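Local coordinates for uncharacterized hypothetical protein (Parabacteroides merdae, PDB 4EI0) that is of unknown function but belongs to the DUF4466 family and is built largely from antiparallel beta sheets, at residues B[197-200]-B[205-208]; B[294-297]-B[303-306]. One frame throughout, in Å; residues are numbered along the deposited sequence.

Two beta hairpins from neighbouring sheets illustrate how two sheets of one chain come into contact. Contact 1 pairs strand 195-199 with strand 207-210. Contact 2, later in the chain, pairs strand 289-299 with strand 302-311. Each hairpin lies within a different five-stranded antiparallel sheet, and contact 1 closes before contact 2 opens. Their centres are about 14 Å apart, and the two meet through a single side chain: Val303 CG2 packs 3.4 Å from Tyr197 OH and equally close to His207 ND1. A polar pair of contact 1 is thereby covered by an aliphatic branch of contact 2, one point where the two sheets touch within the DUF4466 family region.

Contact 1. Residues B[197-200]-B[205-208]; sequences YAYS and LSHA
Tyr197 and His207 meet rim to rim, and the hydroxyl of the tyrosine closes a hydrogen bond of 2.7 Å between Tyr197 OH and His207 ND1. Either group could be the donor. Each polar atom lies near the plane of the other's ring; the two planes differ by only 24°, and the side chains run alongside one another in the same direction. Tyr199 meets the imidazole differently: its CD1 sits over one face of the ring, displaced toward the rim and 3.4 Å from His207 CE1. The ring planes are inclined at 47°, an oblique pairing. Held at its edge by one tyrosine and covered on a face by the other, the imidazole is probably restrained from turning.

Tyr199 and His207 share a face of the sheet because they are paired directly across the strands, and their torsions bring the rings together above it. Tyr199 swings its CG beside its own carbonyl carbon (chi1 176°), whereas the histidine ring lies beside its backbone N.

Beneath the rings, Ala198 and Ala208 form a hydrogen-bonded antiparallel pair, with Ala198 N to Ala208 O at 3.1 Å and Ala208 N to Ala198 O at 2.9 Å. Tyr199 and His207 follow as a non-hydrogen-bonded pair. Next, Ser200 N reaches Ser206 O at 2.9 Å. Near the turn, Leu205 CD1 packs 3.7 Å from Ser200 OG, whose hydroxyl is hydrogen-bonded to Lys202 N.

Farther out, Asn161 OD1 accepts a bond from Tyr199 N, Leu274 touches His207, and Leu272 of the same strand packs against Leu205 and Ala208. The whole is an antiparallel beta hairpin at the interior of its sheet, with a tyrosine-histidine-tyrosine aromatic cluster on one face.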
loop_
_atom_site.group_PDB
_atom_site.type_symbol
_atom_site.label_atom_id
_atom_site.label_comp_id
_atom_site.label_asym_id
_atom_site.label_seq_id
_atom_site.Cartn_x
_atom_site.Cartn_y
_atom_site.Cartn_z
ATOM N N TYR B 197 -34.777 9.472 -39.079
ATOM C CA TYR B 197 -34.305 8.113 -39.312
ATOM C C TYR B 197 -35.426 7.259 -39.840
ATOM O O TYR B 197 -36.569 7.408 -39.425
ATOM C CB TYR B 197 -33.819 7.532 -38.011
ATOM C CG TYR B 197 -33.690 6.062 -38.050
ATOM C CD1 TYR B 197 -32.535 5.476 -38.569
ATOM C CD2 TYR B 197 -34.699 5.242 -37.588
ATOM C CE1 TYR B 197 -32.386 4.112 -38.630
ATOM C CE2 TYR B 197 -34.564 3.848 -37.648
ATOM C CZ TYR B 197 -33.403 3.291 -38.171
ATOM O OH TYR B 197 -33.212 1.940 -38.204
ATOM N N ALA B 198 -35.093 6.357 -40.753
ATOM C CA ALA B 198 -35.994 5.310 -41.175
ATOM C C ALA B 198 -35.178 4.072 -41.508
ATOM O O ALA B 198 -34.095 4.200 -42.039
ATOM C CB ALA B 198 -36.737 5.754 -42.405
ATOM N N TYR B 199 -35.714 2.885 -41.251
ATOM C CA TYR B 199 -35.139 1.638 -41.755
ATOM C C TYR B 199 -35.964 1.121 -42.894
ATOM O O TYR B 199 -37.144 1.019 -42.764
ATOM C CB TYR B 199 -35.168 0.577 -40.677
ATOM C CG TYR B 199 -34.668 -0.775 -41.143
ATOM C CD1 TYR B 199 -33.306 -0.989 -41.365
ATOM C CD2 TYR B 199 -35.533 -1.846 -41.312
ATOM C CE1 TYR B 199 -32.828 -2.231 -41.765
ATOM C CE2 TYR B 199 -35.062 -3.104 -41.716
ATOM C CZ TYR B 199 -33.714 -3.287 -41.940
ATOM O OH TYR B 199 -33.230 -4.488 -42.352
ATOM N N SER B 200 -35.349 0.756 -44.002
ATOM C CA SER B 200 -36.065 0.118 -45.106
ATOM C C SER B 200 -35.534 -1.302 -45.262
ATOM O O SER B 200 -34.352 -1.583 -45.026
ATOM C CB SER B 200 -35.883 0.911 -46.404
ATOM O OG SER B 200 -36.193 0.153 -47.551
ATOM N N LEU B 205 -31.186 0.853 -49.262
ATOM C CA LEU B 205 -31.576 1.970 -48.382
ATOM C C LEU B 205 -31.214 1.608 -46.934
ATOM O O LEU B 205 -30.533 2.367 -46.241
ATOM C CB LEU B 205 -33.077 2.258 -48.514
ATOM C CG LEU B 205 -33.668 2.472 -49.932
ATOM C CD1 LEU B 205 -35.127 2.857 -49.785
ATOM C CD2 LEU B 205 -32.955 3.524 -50.795
ATOM N N SER B 206 -31.647 0.434 -46.472
ATOM C CA SER B 206 -31.297 -0.042 -45.126
ATOM C C SER B 206 -31.585 1.054 -44.036
ATOM O O SER B 206 -32.630 1.714 -44.077
ATOM C CB SER B 206 -29.840 -0.518 -45.156
ATOM O OG SER B 206 -29.351 -0.805 -43.883
ATOM N N HIS B 207 -30.667 1.249 -43.096
ATOM C CA HIS B 207 -30.760 2.317 -42.094
ATOM C C HIS B 207 -30.426 3.655 -42.732
ATOM O O HIS B 207 -29.356 3.819 -43.237
ATOM C CB HIS B 207 -29.810 2.021 -40.964
ATOM C CG HIS B 207 -30.120 0.733 -40.205
ATOM N ND1 HIS B 207 -31.111 0.641 -39.310
ATOM C CD2 HIS B 207 -29.482 -0.499 -40.199
ATOM C CE1 HIS B 207 -31.121 -0.578 -38.771
ATOM N NE2 HIS B 207 -30.118 -1.278 -39.310
ATOM N N ALA B 208 -31.348 4.618 -42.724
ATOM C CA ALA B 208 -31.210 5.853 -43.484
ATOM C C ALA B 208 -31.450 7.070 -42.622
ATOM O O ALA B 208 -32.188 6.993 -41.623
ATOM C CB ALA B 208 -32.154 5.854 -44.678
#

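Contact 2. Residues B[294-297]-B[303-306]; sequences YINK and VTVS
Asn296 reaches across to Ser306, whose OG donates a short hydrogen bond of 2.5 Å to Asn296 OD1. The amide is held at its other end by ND2 bonding to Leu245 O, while Asn156 N is hydrogen-bonded to Ser306 OG. These bonds form at a classic beta bulge, with Ser306 buried and Asn296 partly exposed: Asn296 and Lys297 both face Thr304. Asn296 N gives a bent bond to Thr304 O (2.8 Å, 133° at the hydrogen), and Thr304 N returns a straighter one to Lys297 O. The helix-like backbone of Asn296 (phi -68°, psi -38°) makes the extra residue fit and turns its side chain toward the opposite strand.

The face bearing Ile295 and Val305 is packed by aliphatic groups, Ile295 CD1 lying 3.7 Å from Val305 CG1 and Ile295 CG2 touching Val303 CG1.

The solvent side is looser. Lys297 runs beside Thr304, bending at its end to place NZ 3.3 Å from Thr304 OG1, a weak bond.

Replacing Asn296 with a leucine would probably leave the Ser306 hydroxyl and the Leu245 carbonyl without their amide partner. The carboxamide thus bonds at both ends, while the exposed lysine adds a weak bond.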
loop_
_atom_site.group_PDB
_atom_site.type_symbol
_atom_site.label_atom_id
_atom_site.label_comp_id
_atom_site.label_asym_id
_atom_site.label_seq_id
_atom_site.Cartn_x
_atom_site.Cartn_y
_atom_site.Cartn_z
ATOM N N TYR B 294 -22.602 8.989 -34.125
ATOM C CA TYR B 294 -21.866 7.722 -34.257
ATOM C C TYR B 294 -22.851 6.607 -34.049
ATOM O O TYR B 294 -23.627 6.657 -33.115
ATOM C CB TYR B 294 -20.726 7.634 -33.220
ATOM C CG TYR B 294 -20.020 6.302 -33.268
ATOM C CD1 TYR B 294 -19.202 6.001 -34.330
ATOM C CD2 TYR B 294 -20.193 5.346 -32.277
ATOM C CE1 TYR B 294 -18.532 4.788 -34.418
ATOM C CE2 TYR B 294 -19.552 4.115 -32.353
ATOM C CZ TYR B 294 -18.699 3.850 -33.412
ATOM O OH TYR B 294 -18.095 2.635 -33.581
ATOM N N ILE B 295 -22.841 5.616 -34.923
ATOM C CA ILE B 295 -23.723 4.451 -34.804
ATOM C C ILE B 295 -23.024 3.373 -33.989
ATOM O O ILE B 295 -22.161 2.670 -34.499
ATOM C CB ILE B 295 -24.141 3.890 -36.170
ATOM C CG1 ILE B 295 -24.685 4.992 -37.108
ATOM C CG2 ILE B 295 -25.147 2.745 -36.025
ATOM C CD1 ILE B 295 -25.822 5.838 -36.614
ATOM N N ASN B 296 -23.361 3.250 -32.710
ATOM C CA ASN B 296 -22.749 2.257 -31.831
ATOM C C ASN B 296 -23.139 0.823 -32.221
ATOM O O ASN B 296 -22.303 -0.077 -32.194
ATOM C CB ASN B 296 -23.159 2.476 -30.352
ATOM C CG ASN B 296 -22.746 3.820 -29.809
ATOM O OD1 ASN B 296 -23.566 4.736 -29.738
ATOM N ND2 ASN B 296 -21.515 3.931 -29.337
ATOM N N LYS B 297 -24.394 0.641 -32.634
ATOM C CA LYS B 297 -24.996 -0.693 -32.918
ATOM C C LYS B 297 -26.190 -0.491 -33.827
ATOM O O LYS B 297 -26.808 0.578 -33.769
ATOM C CB LYS B 297 -25.518 -1.327 -31.619
ATOM C CG LYS B 297 -24.494 -1.763 -30.580
ATOM C CD LYS B 297 -25.181 -2.442 -29.385
ATOM C CE LYS B 297 -25.876 -1.429 -28.467
ATOM N NZ LYS B 297 -27.270 -1.820 -28.101
ATOM N N VAL B 303 -31.489 1.028 -33.518
ATOM C CA VAL B 303 -30.162 1.592 -33.643
ATOM C C VAL B 303 -29.795 2.280 -32.378
ATOM O O VAL B 303 -30.620 2.931 -31.771
ATOM C CB VAL B 303 -30.183 2.563 -34.842
ATOM C CG1 VAL B 303 -28.870 3.307 -34.979
ATOM C CG2 VAL B 303 -30.519 1.776 -36.117
ATOM N N THR B 304 -28.551 2.177 -31.957
ATOM C CA THR B 304 -28.040 2.974 -30.865
ATOM C C THR B 304 -27.039 4.034 -31.382
ATOM O O THR B 304 -26.086 3.681 -32.074
ATOM C CB THR B 304 -27.323 2.085 -29.829
ATOM O OG1 THR B 304 -28.200 1.021 -29.432
ATOM C CG2 THR B 304 -26.923 2.863 -28.593
ATOM N N VAL B 305 -27.235 5.306 -31.006
ATOM C CA VAL B 305 -26.360 6.396 -31.448
ATOM C C VAL B 305 -25.768 7.103 -30.247
ATOM O O VAL B 305 -26.343 7.078 -29.172
ATOM C CB VAL B 305 -27.089 7.400 -32.379
ATOM C CG1 VAL B 305 -27.753 6.703 -33.557
ATOM C CG2 VAL B 305 -28.114 8.218 -31.614
ATOM N N SER B 306 -24.612 7.700 -30.450
ATOM C CA SER B 306 -23.982 8.617 -29.522
ATOM C C SER B 306 -23.526 9.862 -30.302
ATOM O O SER B 306 -23.089 9.746 -31.425
ATOM C CB SER B 306 -22.785 7.935 -28.898
ATOM O OG SER B 306 -23.205 6.744 -28.237
#